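Local coordinates for phosphate-binding protein (Xanthomonas axonopodis pv. citri, PDB 5UB3) that probably acts as a periplasmic ligand-binding sensor that pairs with a diguanylate cyclase partner, and binds chloride in this crystal form, at residues F93-I105 and H172-W186. Sequence-based numbering, arbitrary orientation.
Sequences FHTLFFVRRDSPI and HKHLIDVGALSNVDW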
ATOM      1  N   PHE A  93      10.277  -0.607  -1.009  1.00 17.62           N
ATOM      2  CA  PHE A  93      10.208   0.701  -0.433  1.00 17.85           C
ATOM      3  C   PHE A  93      10.303   0.636   1.086  1.00 17.00           C
ATOM      4  O   PHE A  93      10.305  -0.443   1.646  1.00 16.61           O
ATOM      5  CB  PHE A  93       9.005   1.457  -0.992  1.00 19.27           C
ATOM      6  CG  PHE A  93       7.642   0.993  -0.502  1.00 17.33           C
ATOM      7  CD1 PHE A  93       7.436  -0.202   0.193  1.00 16.63           C
ATOM      8  CD2 PHE A  93       6.552   1.813  -0.768  1.00 19.00           C
ATOM      9  CE1 PHE A  93       6.182  -0.575   0.618  1.00 18.00           C
ATOM     10  CE2 PHE A  93       5.264   1.457  -0.348  1.00 18.31           C
ATOM     11  CZ  PHE A  93       5.089   0.266   0.357  1.00 17.51           C
ATOM     12  N   HIS A  94      10.309   1.797   1.745  1.00 16.56           N
ATOM     13  CA  HIS A  94      10.329   1.855   3.188  1.00 16.38           C
ATOM     14  C   HIS A  94       9.632   3.087   3.653  1.00 16.67           C
ATOM     15  O   HIS A  94       9.339   3.927   2.849  1.00 16.81           O
ATOM     16  CB  HIS A  94      11.731   1.804   3.793  1.00 18.93           C
ATOM     17  CG  HIS A  94      12.634   2.897   3.356  1.00 18.24           C
ATOM     18  ND1 HIS A  94      13.364   2.835   2.201  1.00 19.58           N
ATOM     19  CD2 HIS A  94      12.933   4.078   3.938  1.00 20.28           C
ATOM     20  CE1 HIS A  94      14.109   3.918   2.092  1.00 20.80           C
ATOM     21  NE2 HIS A  94      13.845   4.694   3.123  1.00 23.93           N
ATOM     22  N   THR A  95       9.350   3.112   4.950  1.00 17.73           N
ATOM     23  CA  THR A  95       8.711   4.263   5.573  1.00 16.97           C
ATOM     24  C   THR A  95       9.765   5.199   6.122  1.00 16.04           C
ATOM     25  O   THR A  95      10.778   4.752   6.665  1.00 16.26           O
ATOM     26  CB  THR A  95       7.677   3.820   6.590  1.00 16.08           C
ATOM     27  OG1 THR A  95       6.555   3.297   5.859  1.00 16.46           O
ATOM     28  CG2 THR A  95       7.213   5.014   7.414  1.00 16.97           C
ATOM     29  N   LEU A  96       9.541   6.488   5.912  1.00 16.67           N
ATOM     30  CA  LEU A  96      10.303   7.498   6.601  1.00 19.03           C
ATOM     31  C   LEU A  96       9.414   8.336   7.491  1.00 17.82           C
ATOM     32  O   LEU A  96       8.218   8.564   7.212  1.00 18.07           O
ATOM     33  CB  LEU A  96      11.114   8.325   5.631  1.00 23.41           C
ATOM     34  CG  LEU A  96      10.522   8.925   4.379  1.00 25.69           C
ATOM     35  CD1 LEU A  96       9.675  10.079   4.847  1.00 28.65           C
ATOM     36  CD2 LEU A  96      11.572   9.395   3.351  1.00 26.24           C
ATOM     37  N   PHE A  97       9.975   8.729   8.609  1.00 16.79           N
ATOM     38  CA  PHE A  97       9.274   9.619   9.521  1.00 17.18           C
ATOM     39  C   PHE A  97       9.924  10.945   9.323  1.00 16.70           C
ATOM     40  O   PHE A  97      11.141  11.036   9.299  1.00 18.15           O
ATOM     41  CB  PHE A  97       9.454   9.181  10.949  1.00 17.14           C
ATOM     42  CG  PHE A  97       8.721   7.910  11.310  1.00 16.67           C
ATOM     43  CD1 PHE A  97       9.201   6.689  10.899  1.00 16.31           C
ATOM     44  CD2 PHE A  97       7.595   7.948  12.097  1.00 16.87           C
ATOM     45  CE1 PHE A  97       8.553   5.525  11.250  1.00 16.89           C
ATOM     46  CE2 PHE A  97       6.926   6.798  12.445  1.00 17.99           C
ATOM     47  CZ  PHE A  97       7.428   5.573  12.045  1.00 16.97           C
ATOM     48  N   PHE A  98       9.140  12.004   9.228  1.00 17.39           N
ATOM     49  CA  PHE A  98       9.720  13.293   9.045  1.00 17.47           C
ATOM     50  C   PHE A  98       9.047  14.334   9.926  1.00 18.81           C
ATOM     51  O   PHE A  98       7.894  14.179  10.323  1.00 17.70           O
ATOM     52  CB  PHE A  98       9.643  13.696   7.579  1.00 17.74           C
ATOM     53  CG  PHE A  98       8.263  13.899   7.098  1.00 19.97           C
ATOM     54  CD1 PHE A  98       7.535  12.821   6.589  1.00 20.16           C
ATOM     55  CD2 PHE A  98       7.648  15.165   7.182  1.00 18.81           C
ATOM     56  CE1 PHE A  98       6.229  12.991   6.175  1.00 21.79           C
ATOM     57  CE2 PHE A  98       6.362  15.343   6.761  1.00 19.06           C
ATOM     58  CZ  PHE A  98       5.639  14.265   6.267  1.00 22.98           C
ATOM     59  N   VAL A  99       9.790  15.378  10.215  1.00 20.10           N
ATOM     60  CA  VAL A  99       9.302  16.536  10.966  1.00 22.35           C
ATOM     61  C   VAL A  99       9.682  17.848  10.336  1.00 24.40           C
ATOM     62  O   VAL A  99      10.540  17.903   9.449  1.00 19.28           O
ATOM     63  CB  VAL A  99       9.921  16.579  12.357  1.00 22.78           C
ATOM     64  CG1 VAL A  99       9.585  15.298  13.107  1.00 22.14           C
ATOM     65  CG2 VAL A  99      11.432  16.821  12.298  1.00 24.36           C
ATOM     66  N   ARG A 100       9.112  18.917  10.866  1.00 24.67           N
ATOM     67  CA  ARG A 100       9.665  20.232  10.548  1.00 28.45           C
ATOM     68  C   ARG A 100      11.102  20.347  11.026  1.00 28.58           C
ATOM     69  O   ARG A 100      11.488  19.806  12.058  1.00 22.39           O
ATOM     70  CB  ARG A 100       8.831  21.345  11.144  1.00 28.92           C
ATOM     71  CG  ARG A 100       7.496  21.482  10.431  1.00 26.57           C
ATOM     72  CD  ARG A 100       6.855  22.784  10.839  1.00 32.33           C
ATOM     73  NE  ARG A 100       7.775  23.902  10.601  1.00 32.37           N
ATOM     74  CZ  ARG A 100       7.824  24.667   9.505  1.00 32.27           C
ATOM     75  NH1 ARG A 100       6.971  24.501   8.476  1.00 28.90           N
ATOM     76  NH2 ARG A 100       8.726  25.661   9.469  1.00 31.35           N
ATOM     77  N   ARG A 101      11.923  21.016  10.236  1.00 30.18           N
ATOM     78  CA  ARG A 101      13.340  21.102  10.577  1.00 34.85           C
ATOM     79  C   ARG A 101      13.474  21.880  11.897  1.00 32.50           C
ATOM     80  O   ARG A 101      14.331  21.576  12.675  1.00 26.87           O
ATOM     81  CB  ARG A 101      14.157  21.662   9.396  1.00 40.53           C
ATOM     82  CG  ARG A 101      15.291  22.628   9.726  1.00 54.24           C
ATOM     83  CD  ARG A 101      16.395  22.683   8.654  1.00 57.97           C
ATOM     84  NE  ARG A 101      17.126  21.411   8.484  1.00 65.23           N
ATOM     85  CZ  ARG A 101      17.868  20.775   9.415  1.00 64.48           C
ATOM     86  NH1 ARG A 101      18.015  21.240  10.661  1.00 63.21           N
ATOM     87  NH2 ARG A 101      18.481  19.629   9.090  1.00 64.35           N
ATOM     88  N   ASP A 102      12.584  22.831  12.161  1.00 34.28           N
ATOM     89  CA  ASP A 102      12.627  23.572  13.433  1.00 39.51           C
ATOM     90  C   ASP A 102      12.013  22.805  14.649  1.00 36.42           C
ATOM     91  O   ASP A 102      11.973  23.327  15.772  1.00 32.65           O
ATOM     92  CB  ASP A 102      12.052  24.997  13.261  1.00 37.53           C
ATOM     93  CG  ASP A 102      10.587  25.017  12.750  1.00 41.21           C
ATOM     94  OD1 ASP A 102       9.849  24.052  12.834  1.00 33.60           O
ATOM     95  OD2 ASP A 102      10.137  26.045  12.240  1.00 48.20           O
ATOM     96  N   SER A 103      11.597  21.551  14.445  1.00 29.45           N
ATOM     97  CA  SER A 103      11.067  20.695  15.510  1.00 26.05           C
ATOM     98  C   SER A 103      12.202  20.309  16.429  1.00 25.18           C
ATOM     99  O   SER A 103      13.325  20.171  16.012  1.00 26.68           O
ATOM    100  CB  SER A 103      10.519  19.369  14.901  1.00 28.16           C
ATOM    101  OG  SER A 103      10.153  18.417  15.899  1.00 28.31           O
ATOM    102  N   PRO A 104      11.908  20.046  17.661  1.00 22.68           N
ATOM    103  CA  PRO A 104      12.935  19.517  18.511  1.00 24.04           C
ATOM    104  C   PRO A 104      13.074  17.974  18.456  1.00 24.48           C
ATOM    105  O   PRO A 104      13.886  17.403  19.203  1.00 25.38           O
ATOM    106  CB  PRO A 104      12.420  19.908  19.871  1.00 23.68           C
ATOM    107  CG  PRO A 104      10.952  19.692  19.733  1.00 23.19           C
ATOM    108  CD  PRO A 104      10.652  20.285  18.399  1.00 22.89           C
ATOM    109  N   ILE A 105      12.308  17.317  17.587  1.00 25.16           N
ATOM    110  CA  ILE A 105      12.398  15.854  17.416  1.00 24.10           C
ATOM    111  C   ILE A 105      13.576  15.462  16.479  1.00 25.81           C
ATOM    112  O   ILE A 105      13.601  15.875  15.309  1.00 23.15           O
ATOM    113  CB  ILE A 105      11.095  15.350  16.785  1.00 22.56           C
ATOM    114  CG1 ILE A 105       9.902  15.615  17.715  1.00 22.83           C
ATOM    115  CG2 ILE A 105      11.237  13.873  16.420  1.00 20.27           C
ATOM    116  CD1 ILE A 105       8.540  15.582  17.025  1.00 24.15           C
ATOM    117  N   HIS A 172       3.451  20.277   7.945  1.00 20.61           N
ATOM    118  CA  HIS A 172       4.048  21.521   7.520  1.00 23.39           C
ATOM    119  C   HIS A 172       3.432  22.677   8.263  1.00 24.06           C
ATOM    120  O   HIS A 172       4.143  23.619   8.614  1.00 22.18           O
ATOM    121  CB  HIS A 172       3.948  21.750   6.049  1.00 23.49           C
ATOM    122  CG  HIS A 172       4.803  22.890   5.614  1.00 26.61           C
ATOM    123  ND1 HIS A 172       4.284  24.109   5.251  1.00 30.36           N
ATOM    124  CD2 HIS A 172       6.145  23.031   5.592  1.00 28.50           C
ATOM    125  CE1 HIS A 172       5.267  24.938   4.967  1.00 30.63           C
ATOM    126  NE2 HIS A 172       6.407  24.314   5.178  1.00 30.28           N
ATOM    127  N   LYS A 173       2.120  22.557   8.532  1.00 23.34           N
ATOM    128  CA  LYS A 173       1.347  23.633   9.073  1.00 25.26           C
ATOM    129  C   LYS A 173       1.336  23.624  10.589  1.00 24.75           C
ATOM    130  O   LYS A 173       0.549  24.380  11.159  1.00 24.84           O
ATOM    131  CB  LYS A 173      -0.061  23.647   8.461  1.00 24.75           C
ATOM    132  CG  LYS A 173       0.001  23.905   6.965  1.00 26.09           C
ATOM    133  CD  LYS A 173      -1.353  23.865   6.325  1.00 24.89           C
ATOM    134  CE  LYS A 173      -1.307  23.552   4.826  1.00 25.70           C
ATOM    135  NZ  LYS A 173      -0.675  24.704   4.163  1.00 27.88           N
ATOM    136  N   HIS A 174       2.248  22.870  11.239  1.00 25.99           N
ATOM    137  CA  HIS A 174       2.367  22.775  12.698  1.00 26.68           C
ATOM    138  C   HIS A 174       1.113  22.165  13.370  1.00 27.15           C
ATOM    139  O   HIS A 174       0.858  22.404  14.536  1.00 26.80           O
ATOM    140  CB  HIS A 174       2.700  24.136  13.362  1.00 28.26           C
ATOM    141  CG  HIS A 174       4.058  24.657  13.036  1.00 31.17           C
ATOM    142  ND1 HIS A 174       4.302  25.486  11.956  1.00 33.81           N
ATOM    143  CD2 HIS A 174       5.246  24.493  13.663  1.00 32.90           C
ATOM    144  CE1 HIS A 174       5.583  25.799  11.928  1.00 34.06           C
ATOM    145  NE2 HIS A 174       6.182  25.197  12.945  1.00 37.18           N
ATOM    146  N   LEU A 175       0.326  21.384  12.645  1.00 24.97           N
ATOM    147  CA  LEU A 175      -0.857  20.794  13.267  1.00 23.55           C
ATOM    148  C   LEU A 175      -0.469  19.508  13.930  1.00 23.25           C
ATOM    149  O   LEU A 175      -1.048  19.170  14.912  1.00 20.17           O
ATOM    150  CB  LEU A 175      -1.918  20.539  12.243  1.00 24.28           C
ATOM    151  CG  LEU A 175      -2.374  21.844  11.590  1.00 28.83           C
ATOM    152  CD1 LEU A 175      -3.114  21.526  10.301  1.00 28.92           C
ATOM    153  CD2 LEU A 175      -3.236  22.687  12.523  1.00 28.96           C
ATOM    154  N   ILE A 176       0.547  18.834  13.407  1.00 21.45           N
ATOM    155  CA  ILE A 176       0.963  17.497  13.840  1.00 23.71           C
ATOM    156  C   ILE A 176       2.487  17.489  13.791  1.00 21.95           C
ATOM    157  O   ILE A 176       3.052  18.113  12.911  1.00 21.00           O
ATOM    158  CB  ILE A 176       0.340  16.434  12.909  1.00 25.55           C
ATOM    159  CG1 ILE A 176      -1.192  16.507  12.985  1.00 28.12           C
ATOM    160  CG2 ILE A 176       0.778  15.020  13.301  1.00 26.29           C
ATOM    161  CD1 ILE A 176      -1.934  15.488  12.110  1.00 28.12           C
ATOM    162  N   ASP A 177       3.138  16.846  14.755  1.00 19.11           N
ATOM    163  CA  ASP A 177       4.554  16.939  14.893  1.00 20.68           C
ATOM    164  C   ASP A 177       5.309  16.090  13.851  1.00 19.05           C
ATOM    165  O   ASP A 177       6.361  16.495  13.353  1.00 17.92           O
ATOM    166  CB  ASP A 177       4.975  16.481  16.279  1.00 22.16           C
ATOM    167  CG  ASP A 177       4.286  17.269  17.401  1.00 24.52           C
ATOM    168  OD1 ASP A 177       4.331  18.484  17.366  1.00 29.17           O
ATOM    169  OD2 ASP A 177       3.701  16.653  18.306  1.00 22.96           O
ATOM    170  N   VAL A 178       4.785  14.919  13.562  1.00 18.05           N
ATOM    171  CA  VAL A 178       5.535  13.942  12.750  1.00 17.02           C
ATOM    172  C   VAL A 178       4.671  13.378  11.666  1.00 17.21           C
ATOM    173  O   VAL A 178       3.457  13.190  11.831  1.00 17.86           O
ATOM    174  CB  VAL A 178       6.139  12.804  13.604  1.00 16.90           C
ATOM    175  CG1 VAL A 178       7.029  11.912  12.773  1.00 15.86           C
ATOM    176  CG2 VAL A 178       6.864  13.281  14.855  1.00 17.17           C
ATOM    177  N   GLY A 179       5.293  13.097  10.509  1.00 15.85           N
ATOM    178  CA  GLY A 179       4.588  12.491   9.433  1.00 17.21           C
ATOM    179  C   GLY A 179       5.251  11.200   9.011  1.00 16.69           C
ATOM    180  O   GLY A 179       6.439  11.054   9.235  1.00 19.19           O
ATOM    181  N   ALA A 180       4.463  10.259   8.467  1.00 18.03           N
ATOM    182  CA  ALA A 180       5.025   9.023   7.918  1.00 17.54           C
ATOM    183  C   ALA A 180       4.606   8.932   6.469  1.00 18.55           C
ATOM    184  O   ALA A 180       3.468   9.112   6.158  1.00 18.02           O
ATOM    185  CB  ALA A 180       4.577   7.821   8.679  1.00 18.47           C
ATOM    186  N   LEU A 181       5.579   8.708   5.589  1.00 18.91           N
ATOM    187  CA  LEU A 181       5.322   8.443   4.156  1.00 19.30           C
ATOM    188  C   LEU A 181       6.362   7.451   3.643  1.00 18.56           C
ATOM    189  O   LEU A 181       7.393   7.269   4.317  1.00 18.02           O
ATOM    190  CB  LEU A 181       5.498   9.710   3.384  1.00 20.77           C
ATOM    191  CG  LEU A 181       4.476  10.822   3.505  1.00 22.98           C
ATOM    192  CD1 LEU A 181       4.939  11.998   2.671  1.00 25.20           C
ATOM    193  CD2 LEU A 181       3.130  10.387   3.001  1.00 24.77           C
ATOM    194  N   SER A 182       6.155   6.874   2.436  1.00 18.93           N
ATOM    195  CA  SER A 182       7.192   6.006   1.840  1.00 18.57           C
ATOM    196  C   SER A 182       8.334   6.895   1.344  1.00 19.06           C
ATOM    197  O   SER A 182       8.173   8.079   1.051  1.00 17.90           O
ATOM    198  CB  SER A 182       6.687   5.196   0.618  1.00 17.52           C
ATOM    199  OG  SER A 182       6.624   6.054  -0.492  1.00 17.46           O
ATOM    200  N   ASN A 183       9.487   6.283   1.194  1.00 19.19           N
ATOM    201  CA  ASN A 183      10.626   6.951   0.607  1.00 19.77           C
ATOM    202  C   ASN A 183      10.348   7.382  -0.793  1.00 20.45           C
ATOM    203  O   ASN A 183      10.852   8.354  -1.229  1.00 21.13           O
ATOM    204  CB  ASN A 183      11.828   6.045   0.646  1.00 19.84           C
ATOM    205  CG  ASN A 183      11.635   4.799  -0.190  1.00 20.15           C
ATOM    206  OD1 ASN A 183      10.648   4.059  -0.089  1.00 16.81           O
ATOM    207  ND2 ASN A 183      12.586   4.585  -1.059  1.00 21.18           N
ATOM    208  N   VAL A 184       9.462   6.683  -1.483  1.00 23.05           N
ATOM    209  CA  VAL A 184       9.085   7.067  -2.849  1.00 23.48           C
ATOM    210  C   VAL A 184       8.177   8.286  -2.858  1.00 23.70           C
ATOM    211  O   VAL A 184       8.341   9.243  -3.664  1.00 22.88           O
ATOM    212  CB  VAL A 184       8.370   5.925  -3.558  1.00 23.45           C
ATOM    213  CG1 VAL A 184       8.050   6.318  -5.003  1.00 24.93           C
ATOM    214  CG2 VAL A 184       9.229   4.686  -3.520  1.00 25.27           C
ATOM    215  N   ASP A 185       7.220   8.269  -1.942  1.00 23.10           N
ATOM    216  CA  ASP A 185       6.358   9.405  -1.728  1.00 24.05           C
ATOM    217  C   ASP A 185       7.121  10.679  -1.467  1.00 24.56           C
ATOM    218  O   ASP A 185       6.753  11.725  -1.972  1.00 22.85           O
ATOM    219  CB  ASP A 185       5.493   9.193  -0.501  1.00 26.03           C
ATOM    220  CG  ASP A 185       4.475   8.125  -0.661  1.00 25.35           C
ATOM    221  OD1 ASP A 185       4.040   7.778  -1.777  1.00 28.66           O
ATOM    222  OD2 ASP A 185       4.043   7.662   0.404  1.00 28.64           O
ATOM    223  N   TRP A 186       8.202  10.581  -0.696  1.00 25.15           N
ATOM    224  CA  TRP A 186       9.056  11.694  -0.383  1.00 25.23           C
ATOM    225  C   TRP A 186       9.505  12.482  -1.620  1.00 28.18           C
ATOM    226  O   TRP A 186       9.655  13.689  -1.555  1.00 27.73           O
ATOM    227  CB  TRP A 186      10.273  11.169   0.344  1.00 24.27           C
ATOM    228  CG  TRP A 186      11.215  12.204   0.892  1.00 25.44           C
ATOM    229  CD1 TRP A 186      12.497  12.438   0.478  1.00 25.08           C
ATOM    230  CD2 TRP A 186      10.969  13.121   2.002  1.00 23.12           C
ATOM    231  NE1 TRP A 186      13.051  13.428   1.250  1.00 24.56           N
ATOM    232  CE2 TRP A 186      12.146  13.857   2.191  1.00 23.86           C
ATOM    233  CE3 TRP A 186       9.867  13.370   2.838  1.00 26.02           C
ATOM    234  CZ2 TRP A 186      12.275  14.837   3.195  1.00 24.43           C
ATOM    235  CZ3 TRP A 186       9.987  14.344   3.854  1.00 24.92           C
ATOM    236  CH2 TRP A 186      11.187  15.066   4.010  1.00 24.89           C
TER
HETATM  237  O   HOH W   1       7.243  19.046  13.001  1.00 20.26           O
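L96 and F98 pair with L181 and G179 through four backbone hydrogen bonds, a worked example of how two antiparallel strands, 95-100 and 178-182, are zipped together in one lobe of a periplasmic binding protein. On one face the F98 ring lies against the glycine backbone, with G179 CA 4.0 Å from the F98 ring centroid and over its face. W186 is another neighbour of the ring, its CZ3 3.7 Å from F98 CG and the two ring planes inclined at 51°, while L181 CG packs against F98 CE1. L96 completes this apolar cluster by laying CD2 over the face of the W186 indole. On the opposite face V99 and V178 lie side by side, and I105 CD1 closes on V178 CG2.

Where strand 178-182 turns into a short helix, N183 takes over the pairing. Its N donates to H94 O, while H94 N returns a bond to N183 OD1 from above the amide plane; the H94 ring and the N183 amide are also stacked, planes 19° apart, with N183 CB over the ring face. S182 and D185 start that helix with a capping box; H94 NE2 has its own partner, R205.

At the far end a water bridges R100 N and D177 O. R100 CD lies over the H174 ring, 3.5 Å from its centroid, and the bend at chi3 (54°) then turns the guanidinium so that D102 is held side-on through NE and NH2. R100 NH1 sits over the face of the H172 ring, itself tied to D199, and donates to H172 O in the carbonyl plane, on a lone pair, at 3.0 Å.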